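Local coordinates for trilobed Protease (Pyrococcus furiosus, PDB 2GOP), which probably cleaves peptides, with this seven-bladed beta-propeller domain, of open Velcro topology, likely governing which substrates reach the catalytic part, at residues 85-90 with 107-112; 153-158 with 162-167; 246-251 with 273-278. All coordinates share one frame; numbering follows the deposited sequence. Where two conformers were deposited one is given.

Contact 1. Residues 85-90 with 107-112; sequences SEIWVA and RSLEWN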
loop_
_atom_site.group_PDB
_atom_site.type_symbol
_atom_site.label_atom_id
_atom_site.label_comp_id
_atom_site.label_asym_id
_atom_site.label_seq_id
_atom_site.Cartn_x
_atom_site.Cartn_y
_atom_site.Cartn_z
ATOM N N SER A 85 7.504 18.693 -10.846
ATOM C CA SER A 85 6.494 18.215 -11.780
ATOM C C SER A 85 5.640 19.397 -12.160
ATOM O O SER A 85 5.230 20.165 -11.299
ATOM C CB SER A 85 5.609 17.155 -11.123
ATOM O OG SER A 85 6.379 16.295 -10.315
ATOM N N GLU A 86 5.349 19.532 -13.443
ATOM C CA GLU A 86 4.597 20.675 -13.910
ATOM C C GLU A 86 3.266 20.219 -14.448
ATOM O O GLU A 86 3.193 19.202 -15.134
ATOM C CB GLU A 86 5.354 21.384 -15.017
ATOM C CG GLU A 86 6.794 21.714 -14.673
ATOM C CD GLU A 86 7.599 21.983 -15.910
ATOM O OE1 GLU A 86 6.997 22.341 -16.936
ATOM O OE2 GLU A 86 8.830 21.818 -15.865
ATOM N N ILE A 87 2.220 20.970 -14.128
ATOM C CA ILE A 87 0.926 20.769 -14.756
ATOM C C ILE A 87 0.795 21.742 -15.930
ATOM O O ILE A 87 1.111 22.928 -15.806
ATOM C CB ILE A 87 -0.233 20.945 -13.765
ATOM C CG1 ILE A 87 -0.112 19.930 -12.625
ATOM C CG2 ILE A 87 -1.579 20.795 -14.479
ATOM C CD1 ILE A 87 0.010 18.455 -13.056
ATOM N N TRP A 88 0.354 21.196 -17.063
ATOM C CA TRP A 88 0.168 21.918 -18.301
ATOM C C TRP A 88 -1.271 21.755 -18.766
ATOM O O TRP A 88 -1.956 20.797 -18.393
ATOM C CB TRP A 88 1.078 21.339 -19.392
ATOM C CG TRP A 88 2.490 21.771 -19.307
ATOM C CD1 TRP A 88 3.374 21.496 -18.309
ATOM C CD2 TRP A 88 3.202 22.549 -20.272
ATOM N NE1 TRP A 88 4.590 22.063 -18.588
ATOM C CE2 TRP A 88 4.511 22.717 -19.789
ATOM C CE3 TRP A 88 2.857 23.123 -21.501
ATOM C CZ2 TRP A 88 5.475 23.447 -20.485
ATOM C CZ3 TRP A 88 3.811 23.842 -22.184
ATOM C CH2 TRP A 88 5.105 23.994 -21.681
ATOM N N VAL A 89 -1.707 22.680 -19.611
ATOM C CA VAL A 89 -2.976 22.561 -20.309
ATOM C C VAL A 89 -2.769 22.884 -21.791
ATOM O O VAL A 89 -2.189 23.909 -22.128
ATOM C CB VAL A 89 -4.045 23.497 -19.691
ATOM C CG1 VAL A 89 -5.354 23.395 -20.467
ATOM C CG2 VAL A 89 -4.268 23.132 -18.218
ATOM N N ALA A 90 -3.231 21.985 -22.659
ATOM C CA ALA A 90 -3.195 22.181 -24.100
ATOM C C ALA A 90 -4.607 22.415 -24.608
ATOM O O ALA A 90 -5.554 21.729 -24.218
ATOM C CB ALA A 90 -2.591 20.973 -24.794
ATOM N N ARG A 107 -0.280 14.024 -7.148
ATOM C CA ARG A 107 -1.028 12.814 -6.797
ATOM C C ARG A 107 -2.194 12.584 -7.759
ATOM O O ARG A 107 -2.429 11.462 -8.190
ATOM C CB ARG A 107 -1.561 12.895 -5.362
ATOM C CG ARG A 107 -2.147 11.587 -4.843
ATOM C CD ARG A 107 -3.012 11.796 -3.621
ATOM N NE ARG A 107 -3.215 10.557 -2.865
ATOM C CZ ARG A 107 -2.398 10.089 -1.913
ATOM N NH1 ARG A 107 -1.274 10.735 -1.585
ATOM N NH2 ARG A 107 -2.703 8.955 -1.283
ATOM N N SER A 108 -2.946 13.632 -8.067
ATOM C CA SER A 108 -4.082 13.494 -8.983
ATOM C C SER A 108 -4.345 14.758 -9.775
ATOM O O SER A 108 -3.936 15.860 -9.387
ATOM C CB SER A 108 -5.345 13.114 -8.230
ATOM O OG SER A 108 -5.619 14.067 -7.222
ATOM N N LEU A 109 -5.060 14.567 -10.879
ATOM C CA LEU A 109 -5.355 15.618 -11.835
ATOM C C LEU A 109 -6.720 15.318 -12.441
ATOM O O LEU A 109 -6.886 14.269 -13.045
ATOM C CB LEU A 109 -4.277 15.615 -12.910
ATOM C CG LEU A 109 -4.322 16.696 -13.979
ATOM C CD1 LEU A 109 -4.256 18.094 -13.338
ATOM C CD2 LEU A 109 -3.169 16.434 -14.945
ATOM N N GLU A 110 -7.704 16.198 -12.237
ATOM C CA GLU A 110 -9.097 15.877 -12.583
ATOM C C GLU A 110 -9.844 17.124 -13.021
ATOM O O GLU A 110 -9.826 18.131 -12.333
ATOM C CB GLU A 110 -9.840 15.235 -11.390
ATOM C CG GLU A 110 -11.262 14.716 -11.718
ATOM C CD GLU A 110 -12.106 14.229 -10.507
ATOM O OE1 GLU A 110 -11.757 14.443 -9.322
ATOM O OE2 GLU A 110 -13.161 13.613 -10.771
ATOM N N TRP A 111 -10.509 17.029 -14.164
ATOM C CA TRP A 111 -11.358 18.086 -14.653
ATOM C C TRP A 111 -12.684 18.078 -13.930
ATOM O O TRP A 111 -13.245 17.017 -13.656
ATOM C CB TRP A 111 -11.661 17.897 -16.139
ATOM C CG TRP A 111 -10.547 18.241 -17.054
ATOM C CD1 TRP A 111 -9.735 17.372 -17.689
ATOM C CD2 TRP A 111 -10.149 19.550 -17.478
ATOM N NE1 TRP A 111 -8.841 18.051 -18.475
ATOM C CE2 TRP A 111 -9.074 19.391 -18.363
ATOM C CE3 TRP A 111 -10.596 20.842 -17.192
ATOM C CZ2 TRP A 111 -8.427 20.475 -18.970
ATOM C CZ3 TRP A 111 -9.949 21.917 -17.790
ATOM C CH2 TRP A 111 -8.878 21.724 -18.675
ATOM N N ASN A 112 -13.187 19.279 -13.657
ATOM C CA ASN A 112 -14.587 19.492 -13.331
ATOM C C ASN A 112 -15.463 19.203 -14.561
ATOM O O ASN A 112 -15.011 19.329 -15.698
ATOM C CB ASN A 112 -14.780 20.934 -12.850
ATOM C CG ASN A 112 -16.200 21.217 -12.417
ATOM O OD1 ASN A 112 -17.103 21.275 -13.251
ATOM N ND2 ASN A 112 -16.411 21.384 -11.109
#
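Ile87 overlaps Leu109 through branch ends alone. CG2 of Ile87 and CD1 of Leu109 meet tip to tip at 4.0 Å. CG of Leu109 stands opposite its backbone N (chi1 -176°), and this extends the side chain toward strand 84-91. Two residues further along, Val89 meets Trp111. CG1 of Val89 comes to the edge of the indole, close to the ring plane, 4.3 Å from CH2 of Trp111. Residues 87-89 and 109-111 run in roughly the same direction, 29° apart, but lie in different sheets. The CA atoms of Ile87 and Leu109 are 8.6 Å apart, so only side chains bridge the gap. This is blade-to-blade packing in a beta-propeller. Strand 84-91 is the third strand of one blade, and strand 105-111 is the first, inner strand of the next. Arg65, on the first strand of the earlier blade, adds polar ties: its O accepts a hydrogen bond from NE1 of Trp111, and its NE donates to O of Leu109. The first tie helps to fix the rotation of the indole. Trp88 points the other way, where its NE1 donates to OE1 of Glu86 (2.9 Å) and Arg77 makes a cation-pi contact with the ring.

Contact 2. Residues 153-158 with 162-167; sequences TFWIFD and EEVIEE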
loop_
_atom_site.group_PDB
_atom_site.type_symbol
_atom_site.label_atom_id
_atom_site.label_comp_id
_atom_site.label_asym_id
_atom_site.label_seq_id
_atom_site.Cartn_x
_atom_site.Cartn_y
_atom_site.Cartn_z
ATOM N N THR A 153 -1.369 19.452 -0.716
ATOM C CA THR A 153 -1.974 20.680 -1.227
ATOM C C THR A 153 -3.001 20.397 -2.328
ATOM O O THR A 153 -2.768 19.588 -3.236
ATOM C CB THR A 153 -0.899 21.661 -1.742
ATOM O OG1 THR A 153 -0.008 21.991 -0.672
ATOM C CG2 THR A 153 -1.530 22.931 -2.268
ATOM N N PHE A 154 -4.142 21.066 -2.207
ATOM C CA PHE A 154 -5.225 21.013 -3.179
ATOM C C PHE A 154 -5.315 22.367 -3.905
ATOM O O PHE A 154 -5.497 23.411 -3.269
ATOM C CB PHE A 154 -6.558 20.721 -2.478
ATOM C CG PHE A 154 -6.629 19.357 -1.791
ATOM C CD1 PHE A 154 -5.866 19.083 -0.664
ATOM C CD2 PHE A 154 -7.503 18.373 -2.254
ATOM C CE1 PHE A 154 -5.945 17.846 -0.024
ATOM C CE2 PHE A 154 -7.580 17.146 -1.621
ATOM C CZ PHE A 154 -6.802 16.888 -0.489
ATOM N N TRP A 155 -5.194 22.344 -5.231
ATOM C CA TRP A 155 -5.374 23.538 -6.046
ATOM C C TRP A 155 -6.586 23.385 -6.964
ATOM O O TRP A 155 -6.744 22.355 -7.631
ATOM C CB TRP A 155 -4.175 23.777 -6.958
ATOM C CG TRP A 155 -2.852 24.029 -6.331
ATOM C CD1 TRP A 155 -2.324 25.231 -6.014
ATOM C CD2 TRP A 155 -1.823 23.055 -6.069
ATOM N NE1 TRP A 155 -1.045 25.074 -5.518
ATOM C CE2 TRP A 155 -0.719 23.744 -5.547
ATOM C CE3 TRP A 155 -1.749 21.660 -6.192
ATOM C CZ2 TRP A 155 0.454 23.091 -5.151
ATOM C CZ3 TRP A 155 -0.589 21.018 -5.805
ATOM C CH2 TRP A 155 0.494 21.734 -5.277
ATOM N N ILE A 156 -7.423 24.415 -7.023
ATOM C CA ILE A 156 -8.421 24.515 -8.080
ATOM C C ILE A 156 -7.936 25.580 -9.051
ATOM O O ILE A 156 -7.769 26.739 -8.678
ATOM C CB ILE A 156 -9.813 24.872 -7.543
ATOM C CG1 ILE A 156 -10.282 23.802 -6.549
ATOM C CG2 ILE A 156 -10.826 24.968 -8.681
ATOM C CD1 ILE A 156 -11.716 24.009 -6.072
ATOM N N PHE A 157 -7.666 25.162 -10.281
ATOM C CA PHE A 157 -7.242 26.063 -11.325
ATOM C C PHE A 157 -8.398 26.293 -12.296
ATOM O O PHE A 157 -9.120 25.363 -12.657
ATOM C CB PHE A 157 -6.037 25.493 -12.076
ATOM C CG PHE A 157 -5.381 26.488 -12.981
ATOM C CD1 PHE A 157 -4.386 27.331 -12.499
ATOM C CD2 PHE A 157 -5.782 26.616 -14.305
ATOM C CE1 PHE A 157 -3.795 28.262 -13.328
ATOM C CE2 PHE A 157 -5.191 27.560 -15.134
ATOM C CZ PHE A 157 -4.202 28.374 -14.646
ATOM N N ASP A 158 -8.550 27.544 -12.714
ATOM C CA ASP A 158 -9.619 27.961 -13.604
ATOM C C ASP A 158 -9.014 28.309 -14.950
ATOM O O ASP A 158 -8.206 29.226 -15.048
ATOM C CB ASP A 158 -10.315 29.183 -12.996
ATOM C CG ASP A 158 -11.403 29.761 -13.889
ATOM O OD1 ASP A 158 -11.782 29.128 -14.894
ATOM O OD2 ASP A 158 -11.874 30.875 -13.576
ATOM N N GLU A 162 -7.617 31.751 -15.768
ATOM C CA GLU A 162 -6.216 31.455 -16.054
ATOM C C GLU A 162 -5.362 31.599 -14.793
ATOM O O GLU A 162 -4.216 32.036 -14.859
ATOM C CB GLU A 162 -5.703 32.371 -17.181
ATOM C CG GLU A 162 -4.632 31.761 -18.062
ATOM C CD GLU A 162 -5.201 30.861 -19.152
ATOM O OE1 GLU A 162 -5.788 29.806 -18.816
ATOM O OE2 GLU A 162 -5.038 31.206 -20.348
ATOM N N GLU A 163 -5.929 31.231 -13.645
ATOM C CA GLU A 163 -5.193 31.250 -12.382
ATOM C C GLU A 163 -5.743 30.238 -11.377
ATOM O O GLU A 163 -6.791 29.631 -11.603
ATOM C CB GLU A 163 -5.214 32.658 -11.779
ATOM C CG GLU A 163 -6.577 33.107 -11.234
ATOM C CD GLU A 163 -6.701 34.627 -11.092
ATOM O OE1 GLU A 163 -5.669 35.336 -11.149
ATOM O OE2 GLU A 163 -7.843 35.110 -10.920
ATOM N N VAL A 164 -5.013 30.056 -10.280
ATOM C CA VAL A 164 -5.485 29.260 -9.146
ATOM C C VAL A 164 -6.505 30.105 -8.404
ATOM O O VAL A 164 -6.214 31.245 -8.057
ATOM C CB VAL A 164 -4.337 28.885 -8.161
ATOM C CG1 VAL A 164 -4.895 28.185 -6.931
ATOM C CG2 VAL A 164 -3.305 28.012 -8.843
ATOM N N ILE A 165 -7.700 29.558 -8.184
ATOM C CA ILE A 165 -8.790 30.303 -7.533
ATOM C C ILE A 165 -9.065 29.811 -6.120
ATOM O O ILE A 165 -9.641 30.535 -5.317
ATOM C CB ILE A 165 -10.108 30.284 -8.362
ATOM C CG1 ILE A 165 -10.514 28.858 -8.752
ATOM C CG2 ILE A 165 -9.954 31.153 -9.611
ATOM C CD1 ILE A 165 -11.907 28.768 -9.341
ATOM N N GLU A 166 -8.698 28.563 -5.842
ATOM C CA GLU A 166 -8.756 28.011 -4.498
ATOM C C GLU A 166 -7.510 27.160 -4.257
ATOM O O GLU A 166 -6.985 26.539 -5.186
ATOM C CB GLU A 166 -10.025 27.175 -4.292
ATOM C CG GLU A 166 -11.290 27.994 -3.954
ATOM C CD GLU A 166 -12.316 28.075 -5.081
ATOM O OE1 GLU A 166 -12.169 27.364 -6.098
ATOM O OE2 GLU A 166 -13.290 28.849 -4.933
ATOM N N GLU A 167 -7.050 27.151 -3.013
ATOM C CA GLU A 167 -5.881 26.392 -2.605
ATOM C C GLU A 167 -6.003 26.089 -1.110
ATOM O O GLU A 167 -6.278 26.980 -0.314
ATOM C CB GLU A 167 -4.598 27.172 -2.914
ATOM C CG GLU A 167 -3.327 26.578 -2.280
ATOM C CD GLU A 167 -2.030 27.078 -2.908
ATOM O OE1 GLU A 167 -2.052 28.061 -3.672
ATOM O OE2 GLU A 167 -0.976 26.480 -2.627
#
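O of Ile156 is gripped by two backbone N-H groups of the facing strand. N of Ile165 bonds to O of Ile156 at 2.9 Å, nearly in line with the C=O, and N of Glu166 adds a weak bond. Both residues face Ile156, which makes a classic beta bulge. O of Asp158 is also shared: N of Glu162 binds it at 2.7 Å and N of Glu163 weakly. This is a G1 bulge at the start of the returning strand, with Glu162 at positive phi (71°). The ring of Phe157 lies against the backbone of 162-163, with O of Glu163 3.5 Å above one face, toward the rim. With chi1 at -168°, CG of Phe157 turns away from its own backbone N, and the ring lies over that strand. CG2 of Val164 touches CD1 of Phe157 at 3.9 Å. The Trp155 and Glu167 side chains run alongside each other in one direction, with ring and carboxylate planes 53° apart. OE2 of Glu167 forms a salt bridge with Lys124, while the Asp158 carboxylate pairs with Arg116 and accepts hydrogen bonds from the backbone N of Glu160 and Ser161. The hairpin forms the outer two strands of its propeller blade. Trp155 and Phe157 pack on strand 96-103 of the preceding blade; Phe154 and Ile156 pack on strand 182-188 of the following one.

Contact 3. Residues 246-251 with 273-278; sequences LYIYDG and GKVYFT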
loop_
_atom_site.group_PDB
_atom_site.type_symbol
_atom_site.label_atom_id
_atom_site.label_comp_id
_atom_site.label_asym_id
_atom_site.label_seq_id
_atom_site.Cartn_x
_atom_site.Cartn_y
_atom_site.Cartn_z
ATOM N N LEU A 246 -16.209 -2.244 -2.688
ATOM C CA LEU A 246 -16.799 -1.053 -3.273
ATOM C C LEU A 246 -18.128 -0.748 -2.603
ATOM O O LEU A 246 -18.935 -1.645 -2.319
ATOM C CB LEU A 246 -16.979 -1.203 -4.788
ATOM C CG LEU A 246 -15.689 -1.303 -5.609
ATOM C CD1 LEU A 246 -15.999 -1.683 -7.058
ATOM C CD2 LEU A 246 -14.873 0.005 -5.540
ATOM N N TYR A 247 -18.347 0.531 -2.345
ATOM C CA TYR A 247 -19.573 0.988 -1.710
ATOM C C TYR A 247 -20.072 2.234 -2.417
ATOM O O TYR A 247 -19.280 3.024 -2.966
ATOM C CB TYR A 247 -19.344 1.309 -0.227
ATOM C CG TYR A 247 -18.683 0.203 0.551
ATOM C CD1 TYR A 247 -17.299 0.088 0.582
ATOM C CD2 TYR A 247 -19.441 -0.738 1.239
ATOM C CE1 TYR A 247 -16.684 -0.935 1.280
ATOM C CE2 TYR A 247 -18.841 -1.769 1.945
ATOM C CZ TYR A 247 -17.461 -1.864 1.965
ATOM O OH TYR A 247 -16.850 -2.890 2.654
ATOM N N ILE A 248 -21.390 2.404 -2.401
ATOM C CA ILE A 248 -22.022 3.569 -2.986
ATOM C C ILE A 248 -22.760 4.336 -1.912
ATOM O O ILE A 248 -23.583 3.752 -1.208
ATOM C CB ILE A 248 -23.047 3.174 -4.059
ATOM C CG1 ILE A 248 -22.371 2.451 -5.219
ATOM C CG2 ILE A 248 -23.788 4.425 -4.554
ATOM C CD1 ILE A 248 -23.361 1.988 -6.275
ATOM N N TYR A 249 -22.469 5.641 -1.806
ATOM C CA TYR A 249 -23.239 6.567 -0.987
ATOM C C TYR A 249 -24.211 7.399 -1.846
ATOM O O TYR A 249 -23.798 8.129 -2.760
ATOM C CB TYR A 249 -22.315 7.466 -0.148
ATOM C CG TYR A 249 -23.073 8.456 0.720
ATOM C CD1 TYR A 249 -24.069 8.011 1.610
ATOM C CD2 TYR A 249 -22.834 9.823 0.643
ATOM C CE1 TYR A 249 -24.795 8.890 2.386
ATOM C CE2 TYR A 249 -23.573 10.724 1.448
ATOM C CZ TYR A 249 -24.545 10.236 2.311
ATOM O OH TYR A 249 -25.293 11.078 3.101
ATOM N N ASP A 250 -25.500 7.292 -1.524
ATOM C CA ASP A 250 -26.591 7.907 -2.303
ATOM C C ASP A 250 -27.305 9.068 -1.584
ATOM O O ASP A 250 -28.347 9.549 -2.048
ATOM C CB ASP A 250 -27.635 6.836 -2.648
ATOM C CG ASP A 250 -28.204 6.138 -1.409
ATOM O OD1 ASP A 250 -27.665 6.330 -0.279
ATOM O OD2 ASP A 250 -29.182 5.375 -1.576
ATOM N N GLY A 251 -26.766 9.494 -0.448
ATOM C CA GLY A 251 -27.427 10.495 0.403
ATOM C C GLY A 251 -28.232 9.879 1.538
ATOM O O GLY A 251 -28.751 10.607 2.399
ATOM N N GLY A 273 -24.570 6.220 -12.607
ATOM C CA GLY A 273 -25.026 5.283 -11.583
ATOM C C GLY A 273 -24.564 3.848 -11.757
ATOM O O GLY A 273 -24.933 2.988 -10.972
ATOM N N LYS A 274 -23.774 3.578 -12.793
ATOM C CA LYS A 274 -23.240 2.254 -13.026
ATOM C C LYS A 274 -21.775 2.261 -12.631
ATOM O O LYS A 274 -21.065 3.228 -12.868
ATOM C CB LYS A 274 -23.404 1.842 -14.488
ATOM C CG LYS A 274 -24.860 1.691 -14.930
ATOM C CD LYS A 274 -24.966 1.445 -16.426
ATOM C CE LYS A 274 -26.413 1.490 -16.924
ATOM N NZ LYS A 274 -26.546 0.967 -18.332
ATOM N N VAL A 275 -21.326 1.161 -12.038
ATOM C CA VAL A 275 -19.988 1.085 -11.514
ATOM C C VAL A 275 -19.191 0.124 -12.371
ATOM O O VAL A 275 -19.609 -1.005 -12.613
ATOM C CB VAL A 275 -19.985 0.655 -10.025
ATOM C CG1 VAL A 275 -18.553 0.444 -9.521
ATOM C CG2 VAL A 275 -20.695 1.707 -9.174
ATOM N N TYR A 276 -18.041 0.607 -12.829
ATOM C CA TYR A 276 -17.141 -0.131 -13.676
ATOM C C TYR A 276 -15.922 -0.434 -12.826
ATOM O O TYR A 276 -15.374 0.466 -12.184
ATOM C CB TYR A 276 -16.755 0.733 -14.883
ATOM C CG TYR A 276 -17.928 1.122 -15.777
ATOM C CD1 TYR A 276 -18.798 2.133 -15.417
ATOM C CD2 TYR A 276 -18.143 0.482 -16.990
ATOM C CE1 TYR A 276 -19.858 2.486 -16.230
ATOM C CE2 TYR A 276 -19.204 0.829 -17.813
ATOM C CZ TYR A 276 -20.056 1.836 -17.433
ATOM O OH TYR A 276 -21.115 2.183 -18.243
ATOM N N PHE A 277 -15.496 -1.691 -12.814
ATOM C CA PHE A 277 -14.441 -2.101 -11.910
ATOM C C PHE A 277 -13.727 -3.359 -12.364
ATOM O O PHE A 277 -14.264 -4.164 -13.116
ATOM C CB PHE A 277 -15.018 -2.325 -10.507
ATOM C CG PHE A 277 -15.998 -3.448 -10.443
ATOM C CD1 PHE A 277 -17.326 -3.250 -10.810
ATOM C CD2 PHE A 277 -15.600 -4.713 -10.038
ATOM C CE1 PHE A 277 -18.229 -4.291 -10.766
ATOM C CE2 PHE A 277 -16.514 -5.759 -10.005
ATOM C CZ PHE A 277 -17.826 -5.537 -10.373
ATOM N N THR A 278 -12.503 -3.499 -11.868
ATOM C CA THR A 278 -11.688 -4.672 -12.141
ATOM C C THR A 278 -11.633 -5.558 -10.909
ATOM O O THR A 278 -11.622 -5.077 -9.771
ATOM C CB THR A 278 -10.250 -4.311 -12.578
ATOM O OG1 THR A 278 -9.616 -3.525 -11.565
ATOM C CG2 THR A 278 -10.259 -3.534 -13.899
#
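Leu246 and Ile248 pack against Val275 and Phe277 in a buried, wholly apolar contact between two neighbouring sheets. The two strands run nearly antiparallel, at 157°, but their axes stay 10.0 Å apart at closest approach. The nearest CA atoms, those of Leu246 and Phe277, are 9.0 Å apart. That spacing is bridged by side chains. All four point toward the opposite strand.

Leu246 makes its contacts through the CD1 methyl. CD1 of Leu246 lies 3.6 Å from CB of Phe277 and 4.1 Å from CG1 of Val275, so one methyl touches both residues. The Leu246 and Phe277 side chains cross at a slant, and the methyl approaches the base of the aromatic group. It also comes within 3.8 Å of the first ring atom, from CD1 of Leu246 to CG of Phe277. CG of Phe277 sits between its backbone N and carbonyl carbon (chi1 64°). This places the ring back along its own strand, where O of Val275 lies at the ring edge, in plane. The Ile248 and Val275 side chains pass alongside one another, running opposite ways. Their meeting point is CD1 of Ile248 with CG2 of Val275, at 3.9 Å. Val275 thus uses both its methyls, CG1 for Leu246 and CG2 for Ile248.

The two sheets are successive blades of the beta-propeller. Strand 245-249 is the third strand of its blade, and strand 274-281 is the second strand of the next. Ala268, on the inner strand 264-271, lies against both Leu246 and Phe277, and Trp290, on strand 284-290, touches both Ile248 and Phe277. Leu230, on strand 229-233, meets Val275. A polar link between the blades lies close by, where N of Gly273 donates to OD2 of Asp225.

How the contacts relate
The contacts come one after another along the chain, in the order 1, 2, 3, without overlap. Contacts 1 and 2 share the sheet of strands 105-111, 117-123, 151-158 and 163-171. Contact 1 joins its inner strand to the preceding blade, and contact 2 pairs its two outer strands. Their centres are 11 Å apart, and their nearest atoms about 5 Å. Contact 3 joins two later blades, on the opposite side of the chain's centre from contact 1. Its centre is 25 Å from that of contact 1 and 28 Å from that of contact 2. Together they sample pairing within a blade and packing between blades, the two kinds of contact that build the propeller.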